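Local coordinates for protein L-threonine-O-3-phosphate decarboxylase (Porphyromonas gingivalis, PDB 3FKD) that probably binds pyridoxal 5'-phosphate and uses it to decarboxylate L-threonine O-3-phosphate, as a member of the class I and II aminotransferase family, at residues E120-A125 and R144-T149; R255-F260 and T278-R283. One frame throughout, in Å; residues are numbered along the deposited sequence.

Contact 1: E120-A125 and R144-T149; sequences EDIGEA and RLLQRT
I122, which meets R144 and L146 across the contact, is the middle residue of an Asx turn: G123 N donates to D121 OD1 over 2.8 Å, reaching the oxygen from above the carboxylate plane, 62° out of it. A backbone bond, A125 N to I122 O at 3.1 Å, follows it. With CG1 set between its backbone N and carbonyl carbon (chi1 43°), I122 places CG1 and its methyl CD1 where both lie 4.0 Å from L146 CD1, the two side chains meeting tip to tip. The other branch serves R144: I122 CG2 lies 4.1 Å from R144 NH1, approaching the guanidinium obliquely. L146 CD1 also lies over the centre of one face of that guanidinium, 4.2 Å above it, so aliphatic carbon packs against the cation, while NH1 makes a weak hydrogen bond to S118 O. In the fold, the 120-125 loop follows strand 112-117, an outermost strand of the seven-stranded sheet within the chain, and I122 rests on Y116 of it. I122 also touches E150 and L154 of helix 148-157, and L146 touches I151 of the same helix; the contact therefore joins the end of that strand to the helix start.

Contact 2: R255-F260 and T278-R283; sequences RNTVDF and TFFLLR
F260 carries its CG anti to the backbone N (chi1 -164°), whereas F280 has CG between its backbone N and carbonyl carbon (chi1 52°), and these settings bring the rings together between helix and strand. There they form an offset edge-to-face pair: the edge of F280 points at the face of F260, with centroids 5.7 Å apart and planes at 79°. The closest atoms are F260 CD2 and F280 CZ, at 3.8 Å, and CD2 lies in the plane of the F280 ring. Three residues earlier on the helix, T257 borders the F280 ring, its CG2 sitting 4.3 Å from F280 CD2. The T257 and T278 side chains cross at about a right angle, T257 OG1 coming to 3.6 Å from T278 CA.

Helix 250-266 is thus laid on strand 279-284 of the five-stranded sheet, and helix 325-339 also packs on F260, with F331 as a second edge-to-face partner. Polar needs are met elsewhere: T257 OG1 hydrogen-bonds to W253 O, within its own helix, and to T322 OG1. The steep angle of the aromatic pair is consistent with weakly positive ring hydrogens of F280 facing the electron-rich face of F260. The two hydrogen bonds satisfy the buried T257 OG1, so what crosses between the segments is van der Waals and aromatic contact.

In the fold
Both contacts are buried, and both lie about 17 Å from the centre of the chain, yet they hold different parts of the fold. Contact 1 lies beside the seven-stranded sheet, joining the loop after strand 112-117 to the approach and start of helix 148-157; contact 2 belongs to the five-stranded sheet, joining a regular helix to a regular strand. Their centres are 21 Å apart, the nearest atoms about 7 Å, and they do not touch. Contact 1 is the smaller, mixing aliphatic carbon with a cation beside a charged, exposed loop end, whereas contact 2 combines an aromatic pair with threonine packing. The division into two sheet units is consistent with the large and small domains of fold type I pyridoxal-phosphate enzymes.

Contact 1: E120-A125 and R144-T149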
loop_
_atom_site.group_PDB
_atom_site.type_symbol
_atom_site.label_atom_id
_atom_site.label_comp_id
_atom_site.label_asym_id
_atom_site.label_seq_id
_atom_site.Cartn_x
_atom_site.Cartn_y
_atom_site.Cartn_z
ATOM N N GLU A 120 10.852 -31.740 5.860
ATOM C CA GLU A 120 11.355 -32.833 5.070
ATOM C C GLU A 120 12.183 -32.077 4.046
ATOM O O GLU A 120 12.038 -30.861 3.905
ATOM C CB GLU A 120 10.184 -33.640 4.520
ATOM C CG GLU A 120 9.127 -33.821 5.656
ATOM C CD GLU A 120 8.107 -34.934 5.415
ATOM O OE1 GLU A 120 8.169 -35.570 4.329
ATOM O OE2 GLU A 120 7.235 -35.155 6.311
ATOM N N ASP A 121 13.127 -32.749 3.412
ATOM C CA ASP A 121 14.159 -32.011 2.711
ATOM C C ASP A 121 13.589 -31.535 1.397
ATOM O O ASP A 121 13.255 -32.347 0.533
ATOM C CB ASP A 121 15.381 -32.887 2.476
ATOM C CG ASP A 121 16.485 -32.169 1.739
ATOM O OD1 ASP A 121 16.341 -30.954 1.491
ATOM O OD2 ASP A 121 17.499 -32.821 1.404
ATOM N N ILE A 122 13.466 -30.220 1.251
ATOM C CA ILE A 122 12.929 -29.664 0.033
ATOM C C ILE A 122 13.834 -29.949 -1.169
ATOM O O ILE A 122 13.387 -29.934 -2.323
ATOM C CB ILE A 122 12.656 -28.175 0.211
ATOM C CG1 ILE A 122 13.815 -27.521 0.959
ATOM C CG2 ILE A 122 11.391 -27.983 1.050
ATOM C CD1 ILE A 122 15.081 -27.382 0.148
ATOM N N GLY A 123 15.103 -30.242 -0.887
ATOM C CA GLY A 123 16.089 -30.470 -1.932
ATOM C C GLY A 123 15.757 -31.694 -2.758
ATOM O O GLY A 123 16.423 -32.012 -3.739
ATOM N N GLU A 124 14.667 -32.339 -2.376
ATOM C CA GLU A 124 14.369 -33.693 -2.756
ATOM C C GLU A 124 12.857 -33.800 -2.994
ATOM O O GLU A 124 12.270 -34.870 -2.934
ATOM C CB GLU A 124 14.832 -34.556 -1.591
ATOM C CG GLU A 124 14.722 -36.021 -1.701
ATOM C CD GLU A 124 14.368 -36.546 -0.358
ATOM O OE1 GLU A 124 13.774 -35.737 0.388
ATOM O OE2 GLU A 124 14.677 -37.722 -0.030
ATOM N N ALA A 125 12.244 -32.656 -3.274
ATOM C CA ALA A 125 10.863 -32.582 -3.709
ATOM C C ALA A 125 10.822 -32.668 -5.232
ATOM O O ALA A 125 11.865 -32.794 -5.883
ATOM C CB ALA A 125 10.239 -31.291 -3.242
ATOM N N ARG A 144 12.177 -23.390 10.607
ATOM C CA ARG A 144 13.006 -24.301 9.835
ATOM C C ARG A 144 14.073 -23.488 9.141
ATOM O O ARG A 144 13.789 -22.454 8.591
ATOM C CB ARG A 144 12.171 -25.081 8.828
ATOM C CG ARG A 144 12.937 -26.145 8.083
ATOM C CD ARG A 144 13.564 -25.653 6.764
ATOM N NE ARG A 144 12.790 -24.607 6.071
ATOM C CZ ARG A 144 11.910 -24.815 5.088
ATOM N NH1 ARG A 144 11.671 -26.058 4.667
ATOM N NH2 ARG A 144 11.270 -23.781 4.521
ATOM N N LEU A 145 15.315 -23.930 9.191
ATOM C CA LEU A 145 16.400 -23.147 8.611
ATOM C C LEU A 145 17.235 -24.037 7.719
ATOM O O LEU A 145 17.739 -25.072 8.157
ATOM C CB LEU A 145 17.273 -22.502 9.701
ATOM C CG LEU A 145 18.359 -21.479 9.258
ATOM C CD1 LEU A 145 17.785 -20.118 9.032
ATOM C CD2 LEU A 145 19.535 -21.348 10.276
ATOM N N LEU A 146 17.358 -23.625 6.465
ATOM C CA LEU A 146 18.214 -24.255 5.477
ATOM C C LEU A 146 19.553 -23.522 5.465
ATOM O O LEU A 146 19.614 -22.306 5.698
ATOM C CB LEU A 146 17.567 -24.125 4.102
ATOM C CG LEU A 146 16.153 -24.663 4.073
ATOM C CD1 LEU A 146 15.465 -24.377 2.725
ATOM C CD2 LEU A 146 16.231 -26.141 4.375
ATOM N N GLN A 147 20.619 -24.262 5.179
ATOM C CA GLN A 147 21.955 -23.698 5.096
ATOM C C GLN A 147 22.072 -22.934 3.804
ATOM O O GLN A 147 21.617 -23.404 2.775
ATOM C CB GLN A 147 22.994 -24.820 5.099
ATOM C CG GLN A 147 23.121 -25.557 6.406
ATOM C CD GLN A 147 23.504 -24.620 7.502
ATOM O OE1 GLN A 147 24.535 -23.950 7.417
ATOM N NE2 GLN A 147 22.675 -24.544 8.544
ATOM N N ARG A 148 22.701 -21.762 3.865
ATOM C CA ARG A 148 22.975 -20.947 2.681
ATOM C C ARG A 148 23.415 -21.859 1.560
ATOM O O ARG A 148 23.127 -21.606 0.397
ATOM C CB ARG A 148 24.052 -19.888 2.994
ATOM C CG ARG A 148 25.009 -19.606 1.851
ATOM C CD ARG A 148 26.003 -18.473 2.105
ATOM N NE ARG A 148 26.585 -18.106 0.816
ATOM C CZ ARG A 148 26.146 -17.116 0.034
ATOM N NH1 ARG A 148 25.155 -16.340 0.441
ATOM N NH2 ARG A 148 26.714 -16.879 -1.143
ATOM N N THR A 149 24.085 -22.945 1.945
ATOM C CA THR A 149 24.618 -23.964 1.035
ATOM C C THR A 149 23.569 -24.910 0.457
ATOM O O THR A 149 23.648 -25.296 -0.703
ATOM C CB THR A 149 25.663 -24.825 1.763
ATOM O OG1 THR A 149 26.554 -23.969 2.484
ATOM C CG2 THR A 149 26.458 -25.660 0.785
#

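Contact 2: R255-F260 and T278-R283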
loop_
_atom_site.group_PDB
_atom_site.type_symbol
_atom_site.label_atom_id
_atom_site.label_comp_id
_atom_site.label_asym_id
_atom_site.label_seq_id
_atom_site.Cartn_x
_atom_site.Cartn_y
_atom_site.Cartn_z
ATOM N N ARG A 255 19.657 -17.014 22.606
ATOM C CA ARG A 255 20.009 -17.680 23.830
ATOM C C ARG A 255 18.900 -17.609 24.901
ATOM O O ARG A 255 18.676 -18.570 25.613
ATOM C CB ARG A 255 21.425 -17.219 24.279
ATOM C CG ARG A 255 21.633 -16.843 25.699
ATOM C CD ARG A 255 23.073 -16.423 25.917
ATOM N NE ARG A 255 23.303 -14.964 25.915
ATOM C CZ ARG A 255 22.868 -14.125 26.865
ATOM N NH1 ARG A 255 22.141 -14.580 27.890
ATOM N NH2 ARG A 255 23.143 -12.823 26.792
ATOM N N ASN A 256 18.173 -16.513 24.997
ATOM C CA ASN A 256 16.965 -16.515 25.814
ATOM C C ASN A 256 15.927 -17.508 25.294
ATOM O O ASN A 256 15.036 -17.933 26.019
ATOM C CB ASN A 256 16.334 -15.136 25.826
ATOM C CG ASN A 256 17.204 -14.122 26.487
ATOM O OD1 ASN A 256 17.943 -14.448 27.417
ATOM N ND2 ASN A 256 17.131 -12.877 26.022
ATOM N N THR A 257 16.019 -17.836 24.013
ATOM C CA THR A 257 15.083 -18.747 23.398
ATOM C C THR A 257 15.375 -20.207 23.834
ATOM O O THR A 257 14.454 -21.014 24.039
ATOM C CB THR A 257 15.180 -18.633 21.878
ATOM O OG1 THR A 257 14.712 -17.348 21.471
ATOM C CG2 THR A 257 14.359 -19.679 21.224
ATOM N N VAL A 258 16.661 -20.536 23.933
ATOM C CA VAL A 258 17.068 -21.820 24.438
ATOM C C VAL A 258 16.591 -21.977 25.891
ATOM O O VAL A 258 15.923 -22.947 26.195
ATOM C CB VAL A 258 18.580 -21.991 24.317
ATOM C CG1 VAL A 258 19.062 -23.212 25.099
ATOM C CG2 VAL A 258 18.988 -22.029 22.855
ATOM N N ASP A 259 16.889 -21.018 26.777
ATOM C CA ASP A 259 16.379 -21.093 28.156
ATOM C C ASP A 259 14.851 -21.138 28.202
ATOM O O ASP A 259 14.272 -21.647 29.159
ATOM C CB ASP A 259 16.824 -19.935 29.051
ATOM C CG ASP A 259 18.311 -19.656 28.993
ATOM O OD1 ASP A 259 19.096 -20.503 28.512
ATOM O OD2 ASP A 259 18.680 -18.543 29.439
ATOM N N PHE A 260 14.194 -20.587 27.181
ATOM C CA PHE A 260 12.737 -20.617 27.127
ATOM C C PHE A 260 12.232 -22.003 26.712
ATOM O O PHE A 260 11.326 -22.541 27.345
ATOM C CB PHE A 260 12.232 -19.535 26.180
ATOM C CG PHE A 260 10.756 -19.207 26.321
ATOM C CD1 PHE A 260 10.030 -19.619 27.415
ATOM C CD2 PHE A 260 10.126 -18.421 25.370
ATOM C CE1 PHE A 260 8.701 -19.291 27.545
ATOM C CE2 PHE A 260 8.808 -18.098 25.515
ATOM C CZ PHE A 260 8.091 -18.548 26.602
ATOM N N THR A 278 14.153 -17.287 16.778
ATOM C CA THR A 278 13.642 -16.812 18.069
ATOM C C THR A 278 12.121 -16.934 18.290
ATOM O O THR A 278 11.599 -16.544 19.338
ATOM C CB THR A 278 14.058 -15.386 18.307
ATOM O OG1 THR A 278 13.575 -14.621 17.220
ATOM C CG2 THR A 278 15.554 -15.265 18.294
ATOM N N PHE A 279 11.417 -17.472 17.313
ATOM C CA PHE A 279 10.056 -17.928 17.562
ATOM C C PHE A 279 9.970 -19.421 17.199
ATOM O O PHE A 279 10.852 -19.944 16.524
ATOM C CB PHE A 279 9.056 -17.112 16.737
ATOM C CG PHE A 279 9.381 -17.078 15.278
ATOM C CD1 PHE A 279 8.969 -18.093 14.449
ATOM C CD2 PHE A 279 10.124 -16.025 14.747
ATOM C CE1 PHE A 279 9.296 -18.071 13.117
ATOM C CE2 PHE A 279 10.448 -15.989 13.411
ATOM C CZ PHE A 279 10.035 -16.987 12.586
ATOM N N PHE A 280 8.897 -20.088 17.618
ATOM C CA PHE A 280 8.800 -21.557 17.515
ATOM C C PHE A 280 7.353 -22.038 17.692
ATOM O O PHE A 280 6.523 -21.351 18.265
ATOM C CB PHE A 280 9.728 -22.244 18.582
ATOM C CG PHE A 280 9.502 -21.731 19.973
ATOM C CD1 PHE A 280 8.459 -22.224 20.746
ATOM C CD2 PHE A 280 10.271 -20.695 20.477
ATOM C CE1 PHE A 280 8.217 -21.733 22.002
ATOM C CE2 PHE A 280 10.020 -20.182 21.722
ATOM C CZ PHE A 280 8.993 -20.725 22.503
ATOM N N LEU A 281 7.064 -23.236 17.212
ATOM C CA LEU A 281 5.788 -23.899 17.475
ATOM C C LEU A 281 5.816 -24.702 18.833
ATOM O O LEU A 281 6.784 -25.402 19.160
ATOM C CB LEU A 281 5.477 -24.819 16.282
ATOM C CG LEU A 281 4.530 -24.497 15.117
ATOM C CD1 LEU A 281 4.053 -23.075 14.964
ATOM C CD2 LEU A 281 5.136 -24.980 13.818
ATOM N N LEU A 282 4.776 -24.571 19.644
ATOM C CA LEU A 282 4.550 -25.593 20.643
ATOM C C LEU A 282 3.206 -26.342 20.471
ATOM O O LEU A 282 2.184 -25.772 20.048
ATOM C CB LEU A 282 4.786 -25.079 22.069
ATOM C CG LEU A 282 3.738 -24.464 22.994
ATOM C CD1 LEU A 282 2.396 -25.244 23.040
ATOM C CD2 LEU A 282 4.373 -24.391 24.388
ATOM N N ARG A 283 3.241 -27.637 20.785
ATOM C CA ARG A 283 2.063 -28.508 20.689
ATOM C C ARG A 283 1.497 -28.835 22.057
ATOM O O ARG A 283 2.230 -29.270 22.954
ATOM C CB ARG A 283 2.439 -29.817 20.001
ATOM C CG ARG A 283 1.316 -30.463 19.224
ATOM C CD ARG A 283 1.714 -31.861 18.815
ATOM N NE ARG A 283 1.158 -32.187 17.505
ATOM C CZ ARG A 283 0.175 -33.050 17.304
ATOM N NH1 ARG A 283 -0.282 -33.275 16.080
ATOM N NH2 ARG A 283 -0.354 -33.687 18.342
#